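Local coordinates for sulfur oxidation protein SOXB (Thermus thermophilus, PDB 2WDD) that hydrolyses a sulfur-sulfur bond in the Sox sulfur oxidation pathway, probably releasing sulfate from a cysteine S-thiosulfonate at a pair of manganese ions, at residues 267-270 with 271-274; 294-297 with 298-301; 414-417 with 418-422; 531-534 with 535-539. All blocks are in the same frame, centred on the assembly; numbering follows the deposited sequence. Where two conformers were deposited one is given.

Interaction 1. Residues 267-270 with 271-274; sequences QLDA and ALAE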
loop_
_atom_site.group_PDB
_atom_site.type_symbol
_atom_site.label_atom_id
_atom_site.label_comp_id
_atom_site.label_asym_id
_atom_site.label_seq_id
_atom_site.Cartn_x
_atom_site.Cartn_y
_atom_site.Cartn_z
ATOM N N GLN A 267 -10.116 7.543 -0.643
ATOM C CA GLN A 267 -11.078 8.364 -1.373
ATOM C C GLN A 267 -12.445 7.705 -1.336
ATOM O O GLN A 267 -13.469 8.380 -1.187
ATOM C CB GLN A 267 -10.626 8.585 -2.815
ATOM C CG GLN A 267 -9.248 9.249 -2.917
ATOM C CD GLN A 267 -9.169 10.534 -2.109
ATOM O OE1 GLN A 267 -10.004 11.426 -2.264
ATOM N NE2 GLN A 267 -8.158 10.639 -1.249
ATOM N N LEU A 268 -12.468 6.382 -1.434
ATOM C CA LEU A 268 -13.734 5.670 -1.332
ATOM C C LEU A 268 -14.289 5.824 0.090
ATOM O O LEU A 268 -15.483 6.034 0.286
ATOM C CB LEU A 268 -13.561 4.207 -1.719
ATOM C CG LEU A 268 -14.810 3.332 -1.638
ATOM C CD1 LEU A 268 -16.003 3.991 -2.353
ATOM C CD2 LEU A 268 -14.497 1.959 -2.239
ATOM N N ASP A 269 -13.414 5.759 1.090
ATOM C CA ASP A 269 -13.857 5.968 2.457
ATOM C C ASP A 269 -14.473 7.362 2.597
ATOM O O ASP A 269 -15.467 7.531 3.309
ATOM C CB ASP A 269 -12.685 5.842 3.425
ATOM C CG ASP A 269 -12.271 4.402 3.664
ATOM O OD1 ASP A 269 -13.128 3.499 3.517
ATOM O OD2 ASP A 269 -11.106 4.192 4.076
ATOM N N ALA A 270 -13.862 8.369 1.967
ATOM C CA ALA A 270 -14.393 9.734 2.075
ATOM C C ALA A 270 -15.786 9.814 1.455
ATOM O O ALA A 270 -16.666 10.505 1.982
ATOM C CB ALA A 270 -13.449 10.744 1.419
ATOM N N ALA A 271 -15.989 9.106 0.349
ATOM C CA ALA A 271 -17.292 9.097 -0.313
ATOM C C ALA A 271 -18.325 8.440 0.600
ATOM O O ALA A 271 -19.459 8.918 0.713
ATOM C CB ALA A 271 -17.211 8.365 -1.653
ATOM N N LEU A 272 -17.929 7.363 1.275
ATOM C CA LEU A 272 -18.821 6.669 2.198
ATOM C C LEU A 272 -19.181 7.534 3.403
ATOM O O LEU A 272 -20.296 7.446 3.926
ATOM C CB LEU A 272 -18.200 5.354 2.670
ATOM C CG LEU A 272 -18.077 4.265 1.602
ATOM C CD1 LEU A 272 -17.299 3.079 2.159
ATOM C CD2 LEU A 272 -19.467 3.827 1.121
ATOM N N ALA A 273 -18.239 8.365 3.844
ATOM C CA ALA A 273 -18.479 9.250 4.979
ATOM C C ALA A 273 -19.638 10.206 4.687
ATOM O O ALA A 273 -20.325 10.663 5.602
ATOM C CB ALA A 273 -17.220 10.034 5.324
ATOM N N GLU A 274 -19.858 10.505 3.413
ATOM C CA GLU A 274 -20.939 11.402 3.009
ATOM C C GLU A 274 -22.210 10.639 2.653
ATOM O O GLU A 274 -23.227 11.243 2.325
ATOM C CB GLU A 274 -20.514 12.234 1.799
ATOM C CG GLU A 274 -19.244 13.043 1.996
ATOM C CD GLU A 274 -18.941 13.939 0.811
ATOM O OE1 GLU A 274 -19.115 13.486 -0.340
ATOM O OE2 GLU A 274 -18.537 15.099 1.029
#

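Interaction 2. Residues 294-297 with 298-301; sequences PWRV and GKTW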
loop_
_atom_site.group_PDB
_atom_site.type_symbol
_atom_site.label_atom_id
_atom_site.label_comp_id
_atom_site.label_asym_id
_atom_site.label_seq_id
_atom_site.Cartn_x
_atom_site.Cartn_y
_atom_site.Cartn_z
ATOM N N PRO A 294 -6.328 14.443 11.381
ATOM C CA PRO A 294 -7.436 13.712 10.753
ATOM C C PRO A 294 -8.164 14.554 9.711
ATOM O O PRO A 294 -8.217 15.789 9.797
ATOM C CB PRO A 294 -8.354 13.378 11.933
ATOM C CG PRO A 294 -8.098 14.515 12.915
ATOM C CD PRO A 294 -6.620 14.807 12.784
ATOM N N TRP A 295 -8.714 13.872 8.717
ATOM C CA TRP A 295 -9.414 14.520 7.628
ATOM C C TRP A 295 -10.898 14.499 7.964
ATOM O O TRP A 295 -11.479 13.433 8.158
ATOM C CB TRP A 295 -9.143 13.733 6.337
ATOM C CG TRP A 295 -9.745 14.296 5.107
ATOM C CD1 TRP A 295 -10.182 15.581 4.900
ATOM C CD2 TRP A 295 -9.926 13.609 3.876
ATOM N NE1 TRP A 295 -10.648 15.722 3.615
ATOM C CE2 TRP A 295 -10.505 14.520 2.963
ATOM C CE3 TRP A 295 -9.657 12.303 3.448
ATOM C CZ2 TRP A 295 -10.807 14.165 1.642
ATOM C CZ3 TRP A 295 -9.969 11.952 2.145
ATOM C CH2 TRP A 295 -10.517 12.887 1.251
ATOM N N ARG A 296 -11.498 15.678 8.078
ATOM C CA ARG A 296 -12.909 15.784 8.410
ATOM C C ARG A 296 -13.735 15.741 7.117
ATOM O O ARG A 296 -13.594 16.609 6.247
ATOM C CB ARG A 296 -13.181 17.100 9.154
ATOM C CG ARG A 296 -14.619 17.246 9.615
ATOM C CD ARG A 296 -14.930 16.275 10.728
ATOM N NE ARG A 296 -16.259 16.503 11.298
ATOM C CZ ARG A 296 -16.803 15.751 12.249
ATOM N NH1 ARG A 296 -16.139 14.716 12.749
ATOM N NH2 ARG A 296 -18.016 16.032 12.701
ATOM N N VAL A 297 -14.583 14.728 7.002
ATOM C CA VAL A 297 -15.479 14.571 5.862
ATOM C C VAL A 297 -16.869 14.281 6.422
ATOM O O VAL A 297 -17.054 13.321 7.168
ATOM C CB VAL A 297 -15.024 13.435 4.921
ATOM C CG1 VAL A 297 -15.983 13.334 3.731
ATOM C CG2 VAL A 297 -13.588 13.677 4.434
ATOM N N GLY A 298 -17.833 15.138 6.105
ATOM C CA GLY A 298 -19.174 14.986 6.644
ATOM C C GLY A 298 -19.070 15.068 8.158
ATOM O O GLY A 298 -18.463 15.993 8.693
ATOM N N LYS A 299 -19.608 14.069 8.848
ATOM C CA LYS A 299 -19.539 14.009 10.302
ATOM C C LYS A 299 -18.550 12.921 10.734
ATOM O O LYS A 299 -18.676 12.336 11.810
ATOM C CB LYS A 299 -20.927 13.688 10.862
ATOM C CG LYS A 299 -21.968 14.761 10.568
ATOM C CD LYS A 299 -21.537 16.101 11.135
ATOM C CE LYS A 299 -22.386 17.237 10.590
ATOM N NZ LYS A 299 -22.158 18.505 11.341
ATOM N N THR A 300 -17.554 12.662 9.889
ATOM C CA THR A 300 -16.586 11.603 10.158
ATOM C C THR A 300 -15.153 12.120 10.138
ATOM O O THR A 300 -14.814 12.960 9.314
ATOM C CB THR A 300 -16.722 10.516 9.067
ATOM O OG1 THR A 300 -18.070 10.034 9.033
ATOM C CG2 THR A 300 -15.733 9.364 9.274
ATOM N N TRP A 301 -14.308 11.554 10.995
ATOM C CA TRP A 301 -12.870 11.827 10.955
ATOM C C TRP A 301 -12.230 10.649 10.214
ATOM O O TRP A 301 -12.612 9.502 10.441
ATOM C CB TRP A 301 -12.276 11.857 12.363
ATOM C CG TRP A 301 -12.680 13.069 13.142
ATOM C CD1 TRP A 301 -13.533 13.109 14.208
ATOM C CD2 TRP A 301 -12.269 14.418 12.901
ATOM N NE1 TRP A 301 -13.673 14.407 14.646
ATOM C CE2 TRP A 301 -12.897 15.226 13.871
ATOM C CE3 TRP A 301 -11.424 15.020 11.969
ATOM C CZ2 TRP A 301 -12.726 16.612 13.917
ATOM C CZ3 TRP A 301 -11.241 16.398 12.026
ATOM C CH2 TRP A 301 -11.893 17.173 12.991
HETATM O O HOH W 1 -17.021 11.895 14.207
#

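Interaction 3. Residues 414-417 with 418-422; sequences QAIT and WDHLY. With TBU (tertiary-butyl alcohol), chain D.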
loop_
_atom_site.group_PDB
_atom_site.type_symbol
_atom_site.label_atom_id
_atom_site.label_comp_id
_atom_site.label_asym_id
_atom_site.label_seq_id
_atom_site.Cartn_x
_atom_site.Cartn_y
_atom_site.Cartn_z
ATOM N N GLN A 414 23.605 1.595 -1.816
ATOM C CA GLN A 414 23.049 0.446 -1.116
ATOM C C GLN A 414 22.964 -0.795 -2.002
ATOM O O GLN A 414 22.679 -0.699 -3.193
ATOM C CB GLN A 414 21.672 0.783 -0.515
ATOM C CG GLN A 414 21.057 -0.364 0.271
ATOM C CD GLN A 414 19.725 -0.019 0.933
ATOM O OE1 GLN A 414 19.106 1.007 0.637
ATOM N NE2 GLN A 414 19.272 -0.893 1.820
ATOM N N ALA A 415 23.229 -1.956 -1.416
ATOM C CA ALA A 415 23.151 -3.206 -2.153
ATOM C C ALA A 415 21.702 -3.671 -2.258
ATOM O O ALA A 415 20.944 -3.597 -1.283
ATOM C CB ALA A 415 24.000 -4.282 -1.463
ATOM N N ILE A 416 21.332 -4.146 -3.445
ATOM C CA ILE A 416 20.015 -4.732 -3.693
ATOM C C ILE A 416 20.126 -6.212 -3.337
ATOM O O ILE A 416 21.039 -6.900 -3.803
ATOM C CB ILE A 416 19.590 -4.587 -5.163
ATOM C CG1 ILE A 416 19.600 -3.122 -5.598
ATOM C CG2 ILE A 416 18.215 -5.229 -5.394
ATOM C CD1 ILE A 416 19.522 -2.929 -7.104
ATOM N N THR A 417 19.182 -6.699 -2.541
ATOM C CA THR A 417 19.187 -8.091 -2.094
ATOM C C THR A 417 17.930 -8.811 -2.545
ATOM O O THR A 417 16.986 -8.191 -3.051
ATOM C CB THR A 417 19.273 -8.159 -0.564
ATOM O OG1 THR A 417 18.036 -7.681 -0.012
ATOM C CG2 THR A 417 20.427 -7.304 -0.045
ATOM N N TRP A 418 17.911 -10.127 -2.357
ATOM C CA TRP A 418 16.727 -10.897 -2.702
ATOM C C TRP A 418 15.544 -10.396 -1.876
ATOM O O TRP A 418 14.419 -10.333 -2.370
ATOM C CB TRP A 418 16.950 -12.387 -2.450
ATOM C CG TRP A 418 17.353 -13.130 -3.677
ATOM C CD1 TRP A 418 18.602 -13.586 -3.992
ATOM C CD2 TRP A 418 16.496 -13.517 -4.751
ATOM N NE1 TRP A 418 18.574 -14.224 -5.208
ATOM C CE2 TRP A 418 17.291 -14.206 -5.693
ATOM C CE3 TRP A 418 15.135 -13.339 -5.016
ATOM C CZ2 TRP A 418 16.765 -14.725 -6.875
ATOM C CZ3 TRP A 418 14.610 -13.869 -6.174
ATOM C CH2 TRP A 418 15.424 -14.555 -7.094
ATOM N N ASP A 419 15.795 -10.038 -0.623
ATOM C CA ASP A 419 14.709 -9.539 0.226
ATOM C C ASP A 419 14.070 -8.306 -0.412
ATOM O O ASP A 419 12.850 -8.164 -0.396
ATOM C CB ASP A 419 15.165 -9.278 1.662
ATOM C CG ASP A 419 14.005 -9.328 2.661
ATOM O OD1 ASP A 419 13.200 -10.280 2.596
ATOM O OD2 ASP A 419 13.847 -8.372 3.452
ATOM N N HIS A 420 14.885 -7.454 -1.033
ATOM C CA HIS A 420 14.347 -6.289 -1.737
ATOM C C HIS A 420 13.550 -6.740 -2.959
ATOM O O HIS A 420 12.486 -6.198 -3.251
ATOM C CB HIS A 420 15.457 -5.345 -2.206
ATOM C CG HIS A 420 16.232 -4.703 -1.097
ATOM N ND1 HIS A 420 17.610 -4.678 -1.087
ATOM C CD2 HIS A 420 15.834 -3.997 -0.010
ATOM C CE1 HIS A 420 18.031 -4.003 -0.033
ATOM N NE2 HIS A 420 16.974 -3.589 0.646
ATOM N N LEU A 421 14.085 -7.698 -3.715
ATOM C CA LEU A 421 13.367 -8.152 -4.902
ATOM C C LEU A 421 11.977 -8.650 -4.503
ATOM O O LEU A 421 11.000 -8.399 -5.208
ATOM C CB LEU A 421 14.131 -9.258 -5.631
ATOM C CG LEU A 421 15.484 -8.890 -6.239
ATOM C CD1 LEU A 421 15.983 -10.052 -7.120
ATOM C CD2 LEU A 421 15.385 -7.596 -7.025
ATOM N N TYR A 422 11.882 -9.368 -3.387
ATOM C CA TYR A 422 10.586 -9.863 -2.926
ATOM C C TYR A 422 9.709 -8.712 -2.422
ATOM O O TYR A 422 8.496 -8.724 -2.620
ATOM C CB TYR A 422 10.747 -10.914 -1.832
ATOM C CG TYR A 422 11.437 -12.197 -2.269
ATOM C CD1 TYR A 422 11.097 -12.830 -3.456
ATOM C CD2 TYR A 422 12.416 -12.779 -1.467
ATOM C CE1 TYR A 422 11.743 -14.000 -3.853
ATOM C CE2 TYR A 422 13.059 -13.953 -1.851
ATOM C CZ TYR A 422 12.712 -14.553 -3.038
ATOM O OH TYR A 422 13.345 -15.716 -3.415
HETATM O O TBU D . 10.084 -17.478 -3.407
HETATM C C TBU D . 9.856 -18.869 -3.185
HETATM C C1 TBU D . 11.149 -19.647 -3.326
HETATM C C2 TBU D . 9.304 -19.054 -1.772
HETATM C C3 TBU D . 8.864 -19.395 -4.225
HETATM O O HOH W 2 16.756 -1.778 2.864
#

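Interaction 4. Residues 531-534 with 535-539; sequences AEYL and RSVGR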
loop_
_atom_site.group_PDB
_atom_site.type_symbol
_atom_site.label_atom_id
_atom_site.label_comp_id
_atom_site.label_asym_id
_atom_site.label_seq_id
_atom_site.Cartn_x
_atom_site.Cartn_y
_atom_site.Cartn_z
ATOM N N ALA A 531 17.120 -11.046 -10.765
ATOM C CA ALA A 531 18.323 -11.558 -10.125
ATOM C C ALA A 531 19.374 -11.909 -11.185
ATOM O O ALA A 531 20.542 -11.605 -11.006
ATOM C CB ALA A 531 18.018 -12.751 -9.228
ATOM N N GLU A 532 18.943 -12.501 -12.296
ATOM C CA GLU A 532 19.860 -12.846 -13.381
ATOM C C GLU A 532 20.570 -11.602 -13.908
ATOM O O GLU A 532 21.788 -11.596 -14.116
ATOM C CB GLU A 532 19.092 -13.515 -14.523
ATOM C CG GLU A 532 19.043 -15.023 -14.427
ATOM C CD GLU A 532 18.266 -15.654 -15.564
ATOM O OE1 GLU A 532 18.083 -14.997 -16.608
ATOM O OE2 GLU A 532 17.830 -16.806 -15.405
ATOM N N TYR A 533 19.803 -10.542 -14.136
ATOM C CA TYR A 533 20.348 -9.297 -14.644
ATOM C C TYR A 533 21.299 -8.662 -13.631
ATOM O O TYR A 533 22.430 -8.314 -13.959
ATOM C CB TYR A 533 19.210 -8.324 -14.941
ATOM C CG TYR A 533 19.668 -6.934 -15.323
ATOM C CD1 TYR A 533 20.316 -6.700 -16.525
ATOM C CD2 TYR A 533 19.463 -5.859 -14.465
ATOM C CE1 TYR A 533 20.709 -5.411 -16.892
ATOM C CE2 TYR A 533 19.854 -4.577 -14.820
ATOM C CZ TYR A 533 20.487 -4.360 -16.022
ATOM O OH TYR A 533 20.872 -3.080 -16.365
ATOM N N LEU A 534 20.821 -8.487 -12.402
ATOM C CA LEU A 534 21.620 -7.847 -11.362
ATOM C C LEU A 534 22.939 -8.556 -11.063
ATOM O O LEU A 534 23.976 -7.899 -10.932
ATOM C CB LEU A 534 20.802 -7.679 -10.076
ATOM C CG LEU A 534 19.586 -6.752 -10.196
ATOM C CD1 LEU A 534 18.775 -6.789 -8.897
ATOM C CD2 LEU A 534 20.020 -5.323 -10.507
ATOM N N ARG A 535 22.900 -9.884 -10.931
ATOM C CA ARG A 535 24.122 -10.652 -10.654
ATOM C C ARG A 535 25.140 -10.362 -11.747
ATOM O O ARG A 535 26.315 -10.157 -11.471
ATOM C CB ARG A 535 23.846 -12.161 -10.669
ATOM C CG ARG A 535 22.893 -12.677 -9.614
ATOM C CD ARG A 535 22.556 -14.147 -9.895
ATOM N NE ARG A 535 21.704 -14.725 -8.861
ATOM C CZ ARG A 535 20.596 -15.415 -9.100
ATOM N NH1 ARG A 535 20.204 -15.627 -10.348
ATOM N NH2 ARG A 535 19.881 -15.898 -8.093
ATOM N N SER A 536 24.675 -10.354 -12.989
ATOM C CA SER A 536 25.544 -10.114 -14.121
ATOM C C SER A 536 26.152 -8.709 -14.156
ATOM O O SER A 536 27.376 -8.548 -14.268
ATOM C CB SER A 536 24.796 -10.376 -15.429
ATOM O OG SER A 536 25.623 -10.079 -16.552
ATOM N N VAL A 537 25.304 -7.686 -14.081
ATOM C CA VAL A 537 25.782 -6.308 -14.180
ATOM C C VAL A 537 26.571 -5.769 -12.987
ATOM O O VAL A 537 27.406 -4.882 -13.150
ATOM C CB VAL A 537 24.685 -5.343 -14.641
ATOM C CG1 VAL A 537 24.096 -5.811 -15.956
ATOM C CG2 VAL A 537 23.608 -5.220 -13.578
ATOM N N GLY A 538 26.320 -6.294 -11.792
ATOM C CA GLY A 538 27.060 -5.888 -10.609
ATOM C C GLY A 538 26.703 -4.559 -9.969
ATOM O O GLY A 538 26.605 -4.474 -8.748
ATOM N N ARG A 539 26.533 -3.530 -10.789
ATOM C CA ARG A 539 26.158 -2.207 -10.304
ATOM C C ARG A 539 25.164 -1.618 -11.296
ATOM O O ARG A 539 25.239 -1.870 -12.501
ATOM C CB ARG A 539 27.377 -1.279 -10.222
ATOM C CG ARG A 539 28.398 -1.656 -9.165
ATOM C CD ARG A 539 29.590 -0.706 -9.224
ATOM N NE ARG A 539 29.319 0.551 -8.530
ATOM C CZ ARG A 539 29.395 0.704 -7.212
ATOM N NH1 ARG A 539 29.723 -0.323 -6.441
ATOM N NH2 ARG A 539 29.141 1.880 -6.665
#

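Interaction 1. Residues 267-270 with 271-274
Gln267 and Ala271 begin the run of i to i+4 bonds: Gln267 O accepts from Ala271 N at 3.0 Å. The amide of Gln267 leads off to a loop, where OE1 accepts from Arg61 NE and NE2 donates to Pro62 O.

Leu268 is engaged through its carbonyl and its side chain. Its O receives Leu272 N at 3.0 Å, the donor tilted 17° from the carbonyl plane. The same oxygen is overhung by the leucine four residues on, with Leu272 CG 3.4 Å from Leu268 O. That placement follows from a chi1 of -69°, which sets CG of Leu272 beside its own N and opposite its carbonyl carbon. A methyl of Leu268 comes more loosely to the branch point of the other leucine, Leu268 CD1 lying 4.5 Å from Leu272 CG.

Asp269 O takes Ala273 N at 2.9 Å. The helix 266-273 that carries these bonds is the crossover of a beta-alpha-beta unit between parallel strands 257-262 and 281-284, and the Asp269 carboxylate ties it to both: OD1 accepts from Ser262 OG and Asn264 ND2, while OD2 is bonded to Ser284 OG. This side chain is about 7 Å from those of His263 and His286, which bind manganese; it is close to the metal site but not a ligand of it.

Ala270 O has a weak bond, from Glu274 N at 3.5 Å and only 134°, where the regular pattern is fading. Glu274 N is also bonded to Ala271 O, at 3.2 Å, a tighter i to i+3 link.

Interaction 2. Residues 294-297 with 298-301
Val297 and Thr300 are joined by a reciprocal pair of backbone hydrogen bonds. Val297 N donates to Thr300 O at 2.9 Å, nearly straight at 170°, and Thr300 N returns a bond to Val297 O at 2.8 Å, the donor standing above the carbonyl plane. A weaker CA-H...O contact, Arg296 CA to Thr300 O at 3.5 Å, lies beside them.

These bonds close a beta hairpin through a type II' turn. Gly298 sits in it at positive phi, where a CB would clash with Val297 O. Strand 295-297 is outermost in its mixed sheet.

The aromatic contacts come from the non-hydrogen-bonded pair Arg296 and Trp301. Arg296 CD rests almost exactly over the six-membered ring of Trp301, 3.6 Å from its centroid, a CH-pi contact. Bending at chi2 (70°) carries the guanidinium on over the five-membered ring, with CZ of Arg296 4.4 Å from that centroid of Trp301: a cation-pi pair, its planes 48° apart. A leucine at Trp301 would probably cost the arginine this cation-pi partner and set its guanidinium freer to turn.

Pro294 CB meets Trp301 CE3 at 3.5 Å. A water accepts from Arg296 NH1 at 3.3 Å and lies 2.9 Å from Lys299 O.

Interaction 3. Residues 414-417 with 418-422
A capping box starts helix 418-425, with Thr417 at the N-cap and His420 three residues on. It works in both directions: Thr417 N donates to the ring nitrogen His420 ND1 at 2.9 Å, lying 18° out of the ring plane, and His420 N gives a weak bond to Thr417 OG1 at 3.3 Å. Thr417 chi1 of 69° puts OG1 between its backbone N and carbonyl carbon, from where it reaches forward to the first turn and also comes over one face of the imidazole. The helix proper opens with Leu421 N on Thr417 O, 3.0 Å and in the carbonyl plane.

Strand 415-416 feeds into this cap. Ala415 O approaches the imidazole at its edge, 3.2 Å from His420 CE1, and Ile416 CG2 touches Leu421 CD2 at 4.0 Å, the two side chains crossing at about a right angle.

One turn into the helix, Tyr422 lines a tertiary-butyl alcohol pocket together with Leu141 and Tyr527; its OH is hydrogen-bonded to His359 NE2. Beyond the box, the Gln414 amide stands at 89° to the imidazole, its OE1 taken by Leu411 N. A water in the ring plane joins the two groups, 2.9 Å from Gln414 NE2 and 2.9 Å from His420 NE2.

Interaction 4. Residues 531-534 with 535-539
Arg535 folds back along the helix onto Ala531, one turn earlier. Its chain is extended from CG to NE, and chi1 of -63° sets CG beside its own backbone N, so that it runs past the Ala531 carbonyl and lays the flat face of the guanidinium on the methyl: Arg535 CZ is 3.7 Å from Ala531 CB, which sits over the centre of the group. The backbones of the same two residues are bonded, Arg535 N to Ala531 O at 2.9 Å and 167°.

Val537 meets Tyr533 in a similar i to i+4 way. Val537 N donates to Tyr533 O at 2.9 Å. In one of two conformers, and so with some doubt, CG1 of Val537 touches CE1 of Tyr533 at 3.5 Å, while CG2 lies over the ring face, 4.1 Å from the centroid. A serine in place of Tyr533 would probably open a gap toward Ala388 and Ile392, and perhaps uncover this valine.

Leu534 O takes Gly538 N at 3.0 Å; Gly538, with phi 77°, then turns the chain out of the helix. Around this C-terminal stretch of helix 526-537, Ala531 and Leu534 pack on helix 418-425, Tyr533 lies on helix 380-392, and the exit leads to strand 539-540, beside strand 365-367.

Overall arrangement
Along the chain the four contacts come in series, and in space they form two pairs on opposite sides of the chain's centre. Interactions 1 and 2 have centres 9 Å apart and touch: helix 266-273 lies on the sheet edged by hairpin 295-304, with Ala270 CB 3.6 Å from Trp295 CH2. Interactions 3 and 4, with centres 12 Å apart, join helix 418-425 to helix 526-537, where Trp418 CZ2 meets Ala531 CB at 3.3 Å; their strands 415-416 and 539-540 flank 365-367. Between pairs, centres are 37 to 48 Å apart. The first pair shares its sheet with strands 257-262 and 281-284, which lead to manganese ligands His263 and His286; interaction 3 lies in the 5'-nucleotidase C-terminal domain.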